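Local coordinates for DNA polymerase III, beta subunit (Thermotoga maritima, PDB 1VPK), which probably tethers DNA polymerases and other proteins to DNA as a ring-shaped head-to-tail homodimer, so that replication proceeds processively, at residues I137-D142 with W171-N176. Numbering follows the deposited sequence.
Sequences ITFEVD and WELHKN
Phe139 and Leu173 meet between two antiparallel sheets that pack together in the central domain, each running on into a neighbouring domain. The domain has the fold of this family of ring-shaped DNA processivity factors, built from two beta-alpha-beta-beta-beta units. Strand 137-142 is an outermost strand of one sheet. Strand 168-174 belongs to the other. Their backbones stay well apart: the nearest CA pair, Phe139 CA and Asn176 CA, is 9.5 Å apart. Phe139 and Leu173 bridge the gap, reaching in from opposing sides.

Phe139 holds CG between its backbone N and carbonyl carbon (chi1 60°), and this sends the ring across toward the facing sheet. Leu173 covers one face of that ring with a methyl group. Its CD1 makes a CH-pi contact, 3.9 Å from the Phe139 ring centroid and 22° off the ring normal. The methyl is displaced from the ring centre, and its closest ring atom is Phe139 CE1, 3.7 Å from Leu173 CD1. Trp171 comes from another side, with the two rings meeting edge to edge. Phe139 CZ lies 4.4 Å from Trp171 CZ3, a looser apolar contact. The indole itself stacks on Phe203 of strand 201-206.

All three residues are buried. Asn197 also touches both Phe139 and Leu173. Backbone hydrogen bonding to Val227 ties Phe139 into its own sheet. Cutting Phe139 back to an alanine is likely to open a gap between the sheets, leaving Leu173 CD1 without its aromatic face and Trp171 CZ3 without its neighbour. Leu173 CG lies just beyond the ring rim, 3.7 Å from Phe139 CE1.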
ATOM      1  N   ILE A 137     -35.067  22.677  -7.230  1.00 51.99           N
ATOM      2  CA  ILE A 137     -34.589  23.233  -5.963  1.00 51.28           C
ATOM      3  C   ILE A 137     -33.098  23.459  -6.187  1.00 49.23           C
ATOM      4  O   ILE A 137     -32.430  22.607  -6.771  1.00 49.38           O
ATOM      5  CB  ILE A 137     -34.903  22.206  -4.843  1.00 52.11           C
ATOM      6  CG1 ILE A 137     -36.337  22.403  -4.379  1.00 54.33           C
ATOM      7  CG2 ILE A 137     -33.912  22.249  -3.678  1.00 54.62           C
ATOM      8  CD1 ILE A 137     -37.193  21.143  -4.507  1.00 57.31           C
ATOM      9  N   THR A 138     -32.601  24.626  -5.810  1.00 47.22           N
ATOM     10  CA  THR A 138     -31.192  24.949  -5.994  1.00 45.90           C
ATOM     11  C   THR A 138     -30.578  25.680  -4.790  1.00 44.82           C
ATOM     12  O   THR A 138     -31.279  26.414  -4.045  1.00 42.71           O
ATOM     13  CB  THR A 138     -30.943  25.724  -7.339  1.00 45.99           C
ATOM     14  OG1 THR A 138     -29.544  25.856  -7.562  1.00 47.33           O
ATOM     15  CG2 THR A 138     -31.548  27.068  -7.326  1.00 47.59           C
ATOM     16  N   PHE A 139     -29.291  25.421  -4.560  1.00 42.93           N
ATOM     17  CA  PHE A 139     -28.525  26.139  -3.543  1.00 43.51           C
ATOM     18  C   PHE A 139     -27.042  26.159  -3.865  1.00 43.53           C
ATOM     19  O   PHE A 139     -26.543  25.325  -4.605  1.00 42.22           O
ATOM     20  CB  PHE A 139     -28.782  25.561  -2.141  1.00 43.24           C
ATOM     21  CG  PHE A 139     -28.406  24.118  -2.013  1.00 44.45           C
ATOM     22  CD1 PHE A 139     -29.310  23.124  -2.350  1.00 44.02           C
ATOM     23  CD2 PHE A 139     -27.131  23.749  -1.552  1.00 45.62           C
ATOM     24  CE1 PHE A 139     -28.955  21.779  -2.257  1.00 45.64           C
ATOM     25  CE2 PHE A 139     -26.764  22.394  -1.463  1.00 43.29           C
ATOM     26  CZ  PHE A 139     -27.679  21.418  -1.813  1.00 43.24           C
ATOM     27  N   GLU A 140     -26.351  27.153  -3.348  1.00 44.50           N
ATOM     28  CA  GLU A 140     -24.900  27.179  -3.398  1.00 46.49           C
ATOM     29  C   GLU A 140     -24.346  26.660  -2.071  1.00 46.48           C
ATOM     30  O   GLU A 140     -24.950  26.891  -1.030  1.00 45.03           O
ATOM     31  CB  GLU A 140     -24.395  28.607  -3.653  1.00 46.89           C
ATOM     32  CG  GLU A 140     -24.385  28.980  -5.141  1.00 49.28           C
ATOM     33  CD  GLU A 140     -23.456  30.144  -5.468  1.00 49.50           C
ATOM     34  OE1 GLU A 140     -23.344  31.113  -4.667  1.00 54.51           O
ATOM     35  OE2 GLU A 140     -22.847  30.104  -6.556  1.00 57.27           O
ATOM     36  N   VAL A 141     -23.216  25.946  -2.108  1.00 46.52           N
ATOM     37  CA  VAL A 141     -22.521  25.616  -0.854  1.00 46.95           C
ATOM     38  C   VAL A 141     -21.004  25.792  -0.969  1.00 46.47           C
ATOM     39  O   VAL A 141     -20.415  25.603  -2.040  1.00 45.28           O
ATOM     40  CB  VAL A 141     -22.944  24.188  -0.307  1.00 47.31           C
ATOM     41  CG1 VAL A 141     -22.693  23.148  -1.284  1.00 48.79           C
ATOM     42  CG2 VAL A 141     -22.258  23.871   1.038  1.00 47.10           C
ATOM     43  N   ASP A 142     -20.387  26.194   0.141  1.00 46.84           N
ATOM     44  CA  ASP A 142     -18.928  26.332   0.228  1.00 47.21           C
ATOM     45  C   ASP A 142     -18.315  24.948  -0.135  1.00 47.01           C
ATOM     46  O   ASP A 142     -18.742  23.913   0.327  1.00 46.11           O
ATOM     47  CB  ASP A 142     -18.548  26.888   1.632  1.00 47.73           C
ATOM     48  CG  ASP A 142     -17.033  26.940   1.888  1.00 49.98           C
ATOM     49  OD1 ASP A 142     -16.382  25.861   1.905  1.00 50.08           O
ATOM     50  OD2 ASP A 142     -16.499  28.069   2.091  1.00 50.55           O
ATOM     51  N   TRP A 171     -29.357  12.851   1.137  1.00 50.05           N
ATOM     52  CA  TRP A 171     -29.285  14.286   1.326  1.00 50.09           C
ATOM     53  C   TRP A 171     -30.630  14.780   1.821  1.00 50.44           C
ATOM     54  O   TRP A 171     -31.637  14.497   1.189  1.00 49.69           O
ATOM     55  CB  TRP A 171     -28.971  14.996   0.005  1.00 49.71           C
ATOM     56  CG  TRP A 171     -27.663  14.662  -0.632  1.00 49.83           C
ATOM     57  CD1 TRP A 171     -27.177  13.424  -0.915  1.00 49.63           C
ATOM     58  CD2 TRP A 171     -26.709  15.599  -1.156  1.00 49.44           C
ATOM     59  NE1 TRP A 171     -25.935  13.528  -1.532  1.00 50.59           N
ATOM     60  CE2 TRP A 171     -25.632  14.858  -1.685  1.00 50.75           C
ATOM     61  CE3 TRP A 171     -26.655  16.998  -1.213  1.00 49.61           C
ATOM     62  CZ2 TRP A 171     -24.521  15.474  -2.284  1.00 50.14           C
ATOM     63  CZ3 TRP A 171     -25.534  17.602  -1.749  1.00 49.91           C
ATOM     64  CH2 TRP A 171     -24.492  16.838  -2.302  1.00 50.54           C
ATOM     65  N   GLU A 172     -30.633  15.558   2.917  1.00 50.95           N
ATOM     66  CA  GLU A 172     -31.819  16.240   3.401  1.00 51.34           C
ATOM     67  C   GLU A 172     -31.584  17.724   3.500  1.00 50.75           C
ATOM     68  O   GLU A 172     -30.692  18.190   4.248  1.00 49.11           O
ATOM     69  CB  GLU A 172     -32.203  15.759   4.790  1.00 52.71           C
ATOM     70  CG  GLU A 172     -32.691  14.341   4.832  1.00 56.67           C
ATOM     71  CD  GLU A 172     -32.966  13.920   6.268  1.00 59.91           C
ATOM     72  OE1 GLU A 172     -33.619  14.668   7.000  1.00 63.59           O
ATOM     73  OE2 GLU A 172     -32.485  12.860   6.672  1.00 64.88           O
ATOM     74  N   LEU A 173     -32.370  18.472   2.741  1.00 50.51           N
ATOM     75  CA  LEU A 173     -32.341  19.932   2.808  1.00 51.16           C
ATOM     76  C   LEU A 173     -33.548  20.504   3.559  1.00 50.20           C
ATOM     77  O   LEU A 173     -34.709  20.133   3.320  1.00 48.87           O
ATOM     78  CB  LEU A 173     -32.309  20.602   1.408  1.00 50.82           C
ATOM     79  CG  LEU A 173     -31.069  20.626   0.538  1.00 53.02           C
ATOM     80  CD1 LEU A 173     -29.944  21.388   1.242  1.00 54.05           C
ATOM     81  CD2 LEU A 173     -30.631  19.214   0.170  1.00 55.75           C
ATOM     82  N   HIS A 174     -33.239  21.445   4.446  1.00 50.65           N
ATOM     83  CA  HIS A 174     -34.217  22.340   5.021  1.00 50.69           C
ATOM     84  C   HIS A 174     -33.736  23.773   4.841  1.00 50.80           C
ATOM     85  O   HIS A 174     -32.630  24.017   4.311  1.00 50.05           O
ATOM     86  CB  HIS A 174     -34.407  22.023   6.492  1.00 51.28           C
ATOM     87  CG  HIS A 174     -34.968  20.663   6.731  1.00 51.85           C
ATOM     88  ND1 HIS A 174     -34.177  19.541   6.822  1.00 52.07           N
ATOM     89  CD2 HIS A 174     -36.245  20.238   6.865  1.00 52.30           C
ATOM     90  CE1 HIS A 174     -34.941  18.483   7.029  1.00 51.48           C
ATOM     91  NE2 HIS A 174     -36.199  18.878   7.044  1.00 51.07           N
ATOM     92  N   LYS A 175     -34.577  24.711   5.252  1.00 49.87           N
ATOM     93  CA  LYS A 175     -34.228  26.124   5.296  1.00 50.05           C
ATOM     94  C   LYS A 175     -32.838  26.241   5.921  1.00 49.39           C
ATOM     95  O   LYS A 175     -32.599  25.743   7.021  1.00 49.40           O
ATOM     96  CB  LYS A 175     -35.270  26.904   6.137  1.00 50.19           C
ATOM     97  CG  LYS A 175     -35.140  28.437   6.156  1.00 51.83           C
ATOM     98  CD  LYS A 175     -35.021  29.017   4.753  1.00 54.31           C
ATOM     99  CE  LYS A 175     -35.722  30.382   4.574  1.00 56.40           C
ATOM    100  NZ  LYS A 175     -35.912  30.687   3.094  1.00 57.37           N
ATOM    101  N   ASN A 176     -31.924  26.868   5.179  1.00 48.69           N
ATOM    102  CA  ASN A 176     -30.574  27.111   5.644  1.00 48.70           C
ATOM    103  C   ASN A 176     -29.919  25.915   6.381  1.00 49.10           C
ATOM    104  O   ASN A 176     -29.245  26.140   7.431  1.00 46.93           O
ATOM    105  CB  ASN A 176     -30.522  28.380   6.491  1.00 48.87           C
ATOM    106  CG  ASN A 176     -30.845  29.645   5.695  1.00 48.92           C
ATOM    107  OD1 ASN A 176     -30.585  29.733   4.506  1.00 54.03           O
ATOM    108  ND2 ASN A 176     -31.397  30.617   6.355  1.00 50.73           N
TER